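Local coordinates for agglutinin (Rhizoctonia solani, PDB 4G9M), which probably binds carbohydrates as a ricin-type beta-trefoil lectin that assembles into a domain-swapped dimer, at residues K13-T17 / T132-K136; T67-T71 / V82-V88. All coordinates share one frame; numbering follows the deposited sequence.

Overall arrangement
Both contacts belong to one beta-trefoil chain and lie on opposite sides of its centre, with their own centres 21 Å apart and their nearest atoms about 12 Å apart, so they do not touch. Along the chain, contact 2 is nested inside the loop that contact 1 closes. Residues 13-17 and 132-136 come from near the two ends and bring the end of strand 8-14 against the loop that leads into strand 137-141, whereas 67-71 and 82-88 form a local hairpin within the span so enclosed. Neither contact is touched by the second chain of the dimer.

Contact 1: residues K13-T17 / T132-K136; sequences KNVST and TDNQK
Asn14 reaches across to the short 3-10 turn at 133-134 through its ND2. Its CG stands anti to the backbone N (chi1 -169°), which carries ND2 to the carbonyl oxygen of Asn134, 2.9 Å from Asn14 ND2 to Asn134 O. That oxygen lies in the plane of the Asn14 amide, yet the donor comes in from above the carbonyl plane of Asn134. The other end of the same amide turns back on its own chain: Asn14 OD1 accepts weak bonds from the backbone N of Ser16 and of Thr17, helping to fix the amide's rotation. Beside it, Val15 N donates almost straight to Lys136 O at 2.9 Å, with an N-H...O angle of 173°.

The two methyl groups of Val15 meet different partners. Val15 CG1 sits 3.9 Å from Asp133 CG, the two side chains crossing obliquely, while Val15 CG2 rests 3.7 Å from Lys136 CB. Ser16 CB packs against the turn, 3.6 Å from Asn134 N. Lys136 runs on away from Val15, extended beyond CG, and its NZ makes salt bridges to Asp133 OD1 at 3.0 Å and to Asp96.

Strand 137-141 continues from this turn and pairs with strand 8-14, Lys13 bonding to Lys138 through the backbone, while strand 109-113 borders the contact through Leu113, against which Asn14 packs.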
ATOM      1  N   LYS B  13     -12.095  -8.650   3.785  1.00 17.58           N
ATOM      2  CA  LYS B  13     -12.220 -10.093   3.643  1.00 15.67           C
ATOM      3  C   LYS B  13     -10.859 -10.772   3.602  1.00 21.30           C
ATOM      4  O   LYS B  13     -10.029 -10.470   2.741  1.00 20.09           O
ATOM      5  CB  LYS B  13     -13.022 -10.438   2.375  1.00 17.09           C
ATOM      6  CG  LYS B  13     -13.184 -11.940   2.160  1.00 20.05           C
ATOM      7  CD  LYS B  13     -14.008 -12.227   0.913  1.00 28.47           C
ATOM      8  CE  LYS B  13     -13.335 -11.682  -0.339  1.00 48.05           C
ATOM      9  NZ  LYS B  13     -12.122 -12.466  -0.706  1.00 51.84           N
ATOM     10  N   ASN B  14     -10.628 -11.703   4.517  1.00 16.03           N
ATOM     11  CA  ASN B  14      -9.323 -12.364   4.547  1.00 15.20           C
ATOM     12  C   ASN B  14      -9.099 -13.175   3.268  1.00 17.37           C
ATOM     13  O   ASN B  14      -9.955 -13.948   2.851  1.00 19.04           O
ATOM     14  CB  ASN B  14      -9.191 -13.249   5.782  1.00 14.60           C
ATOM     15  CG  ASN B  14      -7.786 -13.725   5.993  1.00 17.13           C
ATOM     16  OD1 ASN B  14      -7.412 -14.802   5.535  1.00 21.15           O
ATOM     17  ND2 ASN B  14      -6.986 -12.917   6.686  1.00 18.02           N
ATOM     18  N   VAL B  15      -7.937 -12.987   2.648  1.00 15.64           N
ATOM     19  CA  VAL B  15      -7.625 -13.658   1.391  1.00 19.10           C
ATOM     20  C   VAL B  15      -7.611 -15.192   1.536  1.00 18.30           C
ATOM     21  O   VAL B  15      -8.092 -15.913   0.665  1.00 23.05           O
ATOM     22  CB  VAL B  15      -6.298 -13.119   0.776  1.00 17.73           C
ATOM     23  CG1 VAL B  15      -5.791 -14.026  -0.352  1.00 22.65           C
ATOM     24  CG2 VAL B  15      -6.474 -11.677   0.277  1.00 15.54           C
ATOM     25  N   SER B  16      -7.082 -15.688   2.648  1.00 17.90           N
ATOM     26  CA  SER B  16      -7.006 -17.129   2.857  1.00 18.94           C
ATOM     27  C   SER B  16      -8.367 -17.777   3.124  1.00 17.08           C
ATOM     28  O   SER B  16      -8.705 -18.790   2.506  1.00 23.16           O
ATOM     29  CB  SER B  16      -6.062 -17.461   4.016  1.00 19.20           C
ATOM     30  OG  SER B  16      -5.983 -18.871   4.250  1.00 22.76           O
ATOM     31  N   THR B  17      -9.138 -17.201   4.042  1.00 18.56           N
ATOM     32  CA  THR B  17     -10.310 -17.885   4.592  1.00 17.77           C
ATOM     33  C   THR B  17     -11.623 -17.489   3.949  1.00 20.17           C
ATOM     34  O   THR B  17     -12.576 -18.272   3.952  1.00 21.78           O
ATOM     35  CB  THR B  17     -10.466 -17.614   6.090  1.00 19.23           C
ATOM     36  OG1 THR B  17     -10.694 -16.212   6.303  1.00 20.67           O
ATOM     37  CG2 THR B  17      -9.223 -18.056   6.862  1.00 20.61           C
ATOM     38  N   THR B 132       2.014 -14.445   4.020  1.00 21.14           N
ATOM     39  CA  THR B 132       1.109 -15.563   3.820  1.00 22.39           C
ATOM     40  C   THR B 132      -0.301 -15.012   3.580  1.00 19.71           C
ATOM     41  O   THR B 132      -0.614 -13.877   3.972  1.00 19.65           O
ATOM     42  CB  THR B 132       1.139 -16.550   5.015  1.00 21.45           C
ATOM     43  OG1 THR B 132       0.965 -15.832   6.243  1.00 18.70           O
ATOM     44  CG2 THR B 132       2.476 -17.283   5.076  1.00 25.12           C
ATOM     45  N   ASP B 133      -1.151 -15.788   2.906  1.00 18.73           N
ATOM     46  CA  ASP B 133      -2.476 -15.299   2.505  1.00 21.33           C
ATOM     47  C   ASP B 133      -3.382 -14.891   3.674  1.00 17.29           C
ATOM     48  O   ASP B 133      -4.255 -14.055   3.510  1.00 18.41           O
ATOM     49  CB  ASP B 133      -3.197 -16.314   1.602  1.00 23.57           C
ATOM     50  CG  ASP B 133      -2.647 -16.331   0.193  1.00 31.52           C
ATOM     51  OD1 ASP B 133      -1.711 -15.552  -0.085  1.00 24.30           O
ATOM     52  OD2 ASP B 133      -3.153 -17.118  -0.640  1.00 34.17           O
ATOM     53  N   ASN B 134      -3.161 -15.461   4.863  1.00 21.39           N
ATOM     54  CA  ASN B 134      -3.971 -15.068   6.026  1.00 19.07           C
ATOM     55  C   ASN B 134      -3.568 -13.695   6.563  1.00 19.87           C
ATOM     56  O   ASN B 134      -4.202 -13.156   7.477  1.00 19.09           O
ATOM     57  CB  ASN B 134      -3.892 -16.112   7.133  1.00 17.92           C
ATOM     58  CG  ASN B 134      -2.484 -16.277   7.667  1.00 20.59           C
ATOM     59  OD1 ASN B 134      -1.534 -16.460   6.898  1.00 20.34           O
ATOM     60  ND2 ASN B 134      -2.337 -16.179   8.979  1.00 20.18           N
ATOM     61  N   GLN B 135      -2.515 -13.127   5.973  1.00 18.14           N
ATOM     62  CA  GLN B 135      -2.067 -11.782   6.334  1.00 13.44           C
ATOM     63  C   GLN B 135      -2.366 -10.795   5.206  1.00 17.33           C
ATOM     64  O   GLN B 135      -1.736  -9.738   5.103  1.00 18.64           O
ATOM     65  CB  GLN B 135      -0.563 -11.781   6.626  1.00 17.30           C
ATOM     66  CG  GLN B 135      -0.093 -12.907   7.527  1.00 16.55           C
ATOM     67  CD  GLN B 135       1.383 -12.811   7.828  1.00 15.76           C
ATOM     68  OE1 GLN B 135       2.212 -12.696   6.915  1.00 19.70           O
ATOM     69  NE2 GLN B 135       1.727 -12.829   9.118  1.00 17.24           N
ATOM     70  N   LYS B 136      -3.321 -11.150   4.346  1.00 14.00           N
ATOM     71  CA  LYS B 136      -3.725 -10.282   3.240  1.00 17.24           C
ATOM     72  C   LYS B 136      -5.227 -10.157   3.280  1.00 20.67           C
ATOM     73  O   LYS B 136      -5.924 -11.126   3.597  1.00 18.21           O
ATOM     74  CB  LYS B 136      -3.292 -10.859   1.896  1.00 17.49           C
ATOM     75  CG  LYS B 136      -1.775 -10.932   1.724  1.00 17.50           C
ATOM     76  CD  LYS B 136      -1.404 -11.851   0.577  1.00 19.56           C
ATOM     77  CE  LYS B 136       0.063 -12.249   0.691  1.00 19.67           C
ATOM     78  NZ  LYS B 136       0.368 -13.417  -0.181  1.00 23.18           N
TER

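Contact 2: residues T67-T71 / V82-V88; sequences TYVGT and VGSTTAV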
ATOM      1  N   THR B  67     -15.135   2.645  17.836  1.00 18.84           N
ATOM      2  CA  THR B  67     -13.764   2.446  18.290  1.00 17.63           C
ATOM      3  C   THR B  67     -12.876   1.996  17.138  1.00 17.77           C
ATOM      4  O   THR B  67     -13.361   1.663  16.051  1.00 19.61           O
ATOM      5  CB  THR B  67     -13.671   1.464  19.462  1.00 19.74           C
ATOM      6  OG1 THR B  67     -14.256   0.204  19.104  1.00 17.88           O
ATOM      7  CG2 THR B  67     -14.385   2.023  20.680  1.00 22.56           C
ATOM      8  N   TYR B  68     -11.574   1.984  17.384  1.00 18.97           N
ATOM      9  CA  TYR B  68     -10.610   1.780  16.323  1.00 16.90           C
ATOM     10  C   TYR B  68      -9.884   0.455  16.434  1.00 19.98           C
ATOM     11  O   TYR B  68      -9.787  -0.139  17.516  1.00 19.78           O
ATOM     12  CB  TYR B  68      -9.570   2.896  16.362  1.00 17.41           C
ATOM     13  CG  TYR B  68     -10.126   4.268  16.086  1.00 18.60           C
ATOM     14  CD1 TYR B  68     -10.718   5.015  17.097  1.00 17.65           C
ATOM     15  CD2 TYR B  68     -10.092   4.811  14.793  1.00 17.32           C
ATOM     16  CE1 TYR B  68     -11.232   6.282  16.844  1.00 20.67           C
ATOM     17  CE2 TYR B  68     -10.613   6.082  14.534  1.00 17.89           C
ATOM     18  CZ  TYR B  68     -11.174   6.805  15.558  1.00 21.86           C
ATOM     19  OH  TYR B  68     -11.690   8.062  15.307  1.00 22.65           O
ATOM     20  N   VAL B  69      -9.334   0.009  15.311  1.00 16.49           N
ATOM     21  CA  VAL B  69      -8.389  -1.109  15.338  1.00 17.45           C
ATOM     22  C   VAL B  69      -7.200  -0.702  16.185  1.00 17.95           C
ATOM     23  O   VAL B  69      -6.513   0.274  15.879  1.00 18.41           O
ATOM     24  CB  VAL B  69      -7.904  -1.474  13.928  1.00 16.22           C
ATOM     25  CG1 VAL B  69      -6.642  -2.369  13.980  1.00 19.92           C
ATOM     26  CG2 VAL B  69      -9.038  -2.151  13.165  1.00 22.34           C
ATOM     27  N   GLY B  70      -6.970  -1.455  17.253  1.00 15.97           N
ATOM     28  CA  GLY B  70      -5.915  -1.134  18.189  1.00 17.68           C
ATOM     29  C   GLY B  70      -5.271  -2.396  18.703  1.00 16.59           C
ATOM     30  O   GLY B  70      -5.286  -3.443  18.038  1.00 20.59           O
ATOM     31  N   THR B  71      -4.691  -2.306  19.891  1.00 17.04           N
ATOM     32  CA  THR B  71      -3.954  -3.440  20.438  1.00 18.37           C
ATOM     33  C   THR B  71      -4.220  -3.654  21.930  1.00 17.30           C
ATOM     34  O   THR B  71      -4.496  -2.713  22.669  1.00 19.99           O
ATOM     35  CB  THR B  71      -2.438  -3.298  20.166  1.00 18.49           C
ATOM     36  OG1 THR B  71      -1.737  -4.471  20.616  1.00 19.85           O
ATOM     37  CG2 THR B  71      -1.889  -2.069  20.863  1.00 19.50           C
ATOM     38  N   VAL B  82      -7.576  -5.552  18.828  1.00 18.87           N
ATOM     39  CA  VAL B  82      -8.790  -5.300  19.600  1.00 15.33           C
ATOM     40  C   VAL B  82      -9.367  -3.930  19.283  1.00 19.63           C
ATOM     41  O   VAL B  82      -8.671  -3.060  18.736  1.00 19.57           O
ATOM     42  CB  VAL B  82      -8.521  -5.352  21.121  1.00 18.04           C
ATOM     43  CG1 VAL B  82      -8.035  -6.748  21.554  1.00 18.53           C
ATOM     44  CG2 VAL B  82      -7.536  -4.249  21.549  1.00 19.23           C
ATOM     45  N   GLY B  83     -10.640  -3.738  19.622  1.00 19.18           N
ATOM     46  CA  GLY B  83     -11.265  -2.429  19.506  1.00 17.26           C
ATOM     47  C   GLY B  83     -10.783  -1.526  20.626  1.00 20.16           C
ATOM     48  O   GLY B  83     -10.739  -1.935  21.786  1.00 20.84           O
ATOM     49  N   SER B  84     -10.430  -0.287  20.291  1.00 19.20           N
ATOM     50  CA  SER B  84      -9.787   0.597  21.267  1.00 16.77           C
ATOM     51  C   SER B  84     -10.158   2.046  21.001  1.00 16.31           C
ATOM     52  O   SER B  84     -10.440   2.420  19.863  1.00 17.07           O
ATOM     53  CB  SER B  84      -8.265   0.451  21.183  1.00 17.62           C
ATOM     54  OG  SER B  84      -7.602   1.236  22.170  1.00 20.58           O
ATOM     55  N   THR B  85     -10.144   2.862  22.050  1.00 18.20           N
ATOM     56  CA  THR B  85     -10.344   4.301  21.899  1.00 16.46           C
ATOM     57  C   THR B  85      -9.012   4.884  21.381  1.00 16.50           C
ATOM     58  O   THR B  85      -8.933   6.044  20.974  1.00 20.34           O
ATOM     59  CB  THR B  85     -10.761   4.943  23.247  1.00 23.50           C
ATOM     60  OG1 THR B  85     -11.831   4.185  23.826  1.00 40.62           O
ATOM     61  CG2 THR B  85     -11.277   6.328  23.061  1.00 44.40           C
ATOM     62  N   THR B  86      -7.966   4.060  21.420  1.00 15.68           N
ATOM     63  CA  THR B  86      -6.668   4.426  20.854  1.00 15.14           C
ATOM     64  C   THR B  86      -6.350   3.619  19.598  1.00 16.78           C
ATOM     65  O   THR B  86      -6.022   2.427  19.668  1.00 17.16           O
ATOM     66  CB  THR B  86      -5.523   4.219  21.871  1.00 15.44           C
ATOM     67  OG1 THR B  86      -5.838   4.892  23.092  1.00 20.25           O
ATOM     68  CG2 THR B  86      -4.212   4.796  21.307  1.00 17.99           C
ATOM     69  N   ALA B  87      -6.439   4.266  18.440  1.00 16.43           N
ATOM     70  CA  ALA B  87      -6.110   3.609  17.194  1.00 15.28           C
ATOM     71  C   ALA B  87      -4.627   3.275  17.111  1.00 17.68           C
ATOM     72  O   ALA B  87      -3.776   4.076  17.489  1.00 19.85           O
ATOM     73  CB  ALA B  87      -6.487   4.502  16.010  1.00 17.86           C
ATOM     74  N   VAL B  88      -4.322   2.085  16.610  1.00 16.94           N
ATOM     75  CA  VAL B  88      -2.988   1.842  16.099  1.00 14.51           C
ATOM     76  C   VAL B  88      -2.937   2.357  14.654  1.00 17.19           C
ATOM     77  O   VAL B  88      -3.698   1.886  13.802  1.00 16.53           O
ATOM     78  CB  VAL B  88      -2.653   0.339  16.132  1.00 15.45           C
ATOM     79  CG1 VAL B  88      -1.407   0.031  15.290  1.00 19.30           C
ATOM     80  CG2 VAL B  88      -2.469  -0.126  17.572  1.00 16.81           C
TER
HETATM   81  O   HOH W   1      -6.503   1.838  13.407  1.00 17.72           O
HETATM   82  O   HOH W   2      -4.508   0.476  20.994  1.00 17.35           O
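Tyr68 and Ser84 form a hydrogen-bonded pair in the antiparallel hairpin of strands 68-71 and 81-84, part of the beta-trefoil. Tyr68 N gives a nearly straight bond to Ser84 O, 2.8 Å long, and Ser84 N returns one to Tyr68 O. At the next hydrogen-bonded pair, two residues on, Gly70 N donates to Val82 O at 2.8 Å, and Val82 N donates back to Gly70 O. Between them Val69 faces Gly83 in a non-hydrogen-bonded pair.

Past Ser84 the chain curls back against strand 68-71. Val88 N donates to Val69 O at 2.9 Å, and Val88 CG2 lies 3.6 Å from Gly70 CA. Gly70 CA is also close to Ser84 CB, at 4.1 Å, and to Thr86 O. Ala87 CB tucks against Tyr68 CB at 3.5 Å, while Ser84 O lies at the edge of the tyrosine ring, close to its plane.

The curl is shaped by an ST turn in which Ser84 OG, anti to its own backbone nitrogen (chi1 -177°), accepts from Thr86 N. Glu30 holds this turn, bonded to both Ser84 OG and Thr85 N, and Tyr126 of strand 122-128 bonds Gly70 O through its hydroxyl. Two waters tie the returning chain to strand 68-71: one donates to Val69 O and Val88 O, and the second accepts from Thr71 N and donates to Thr86 O at 2.8 Å.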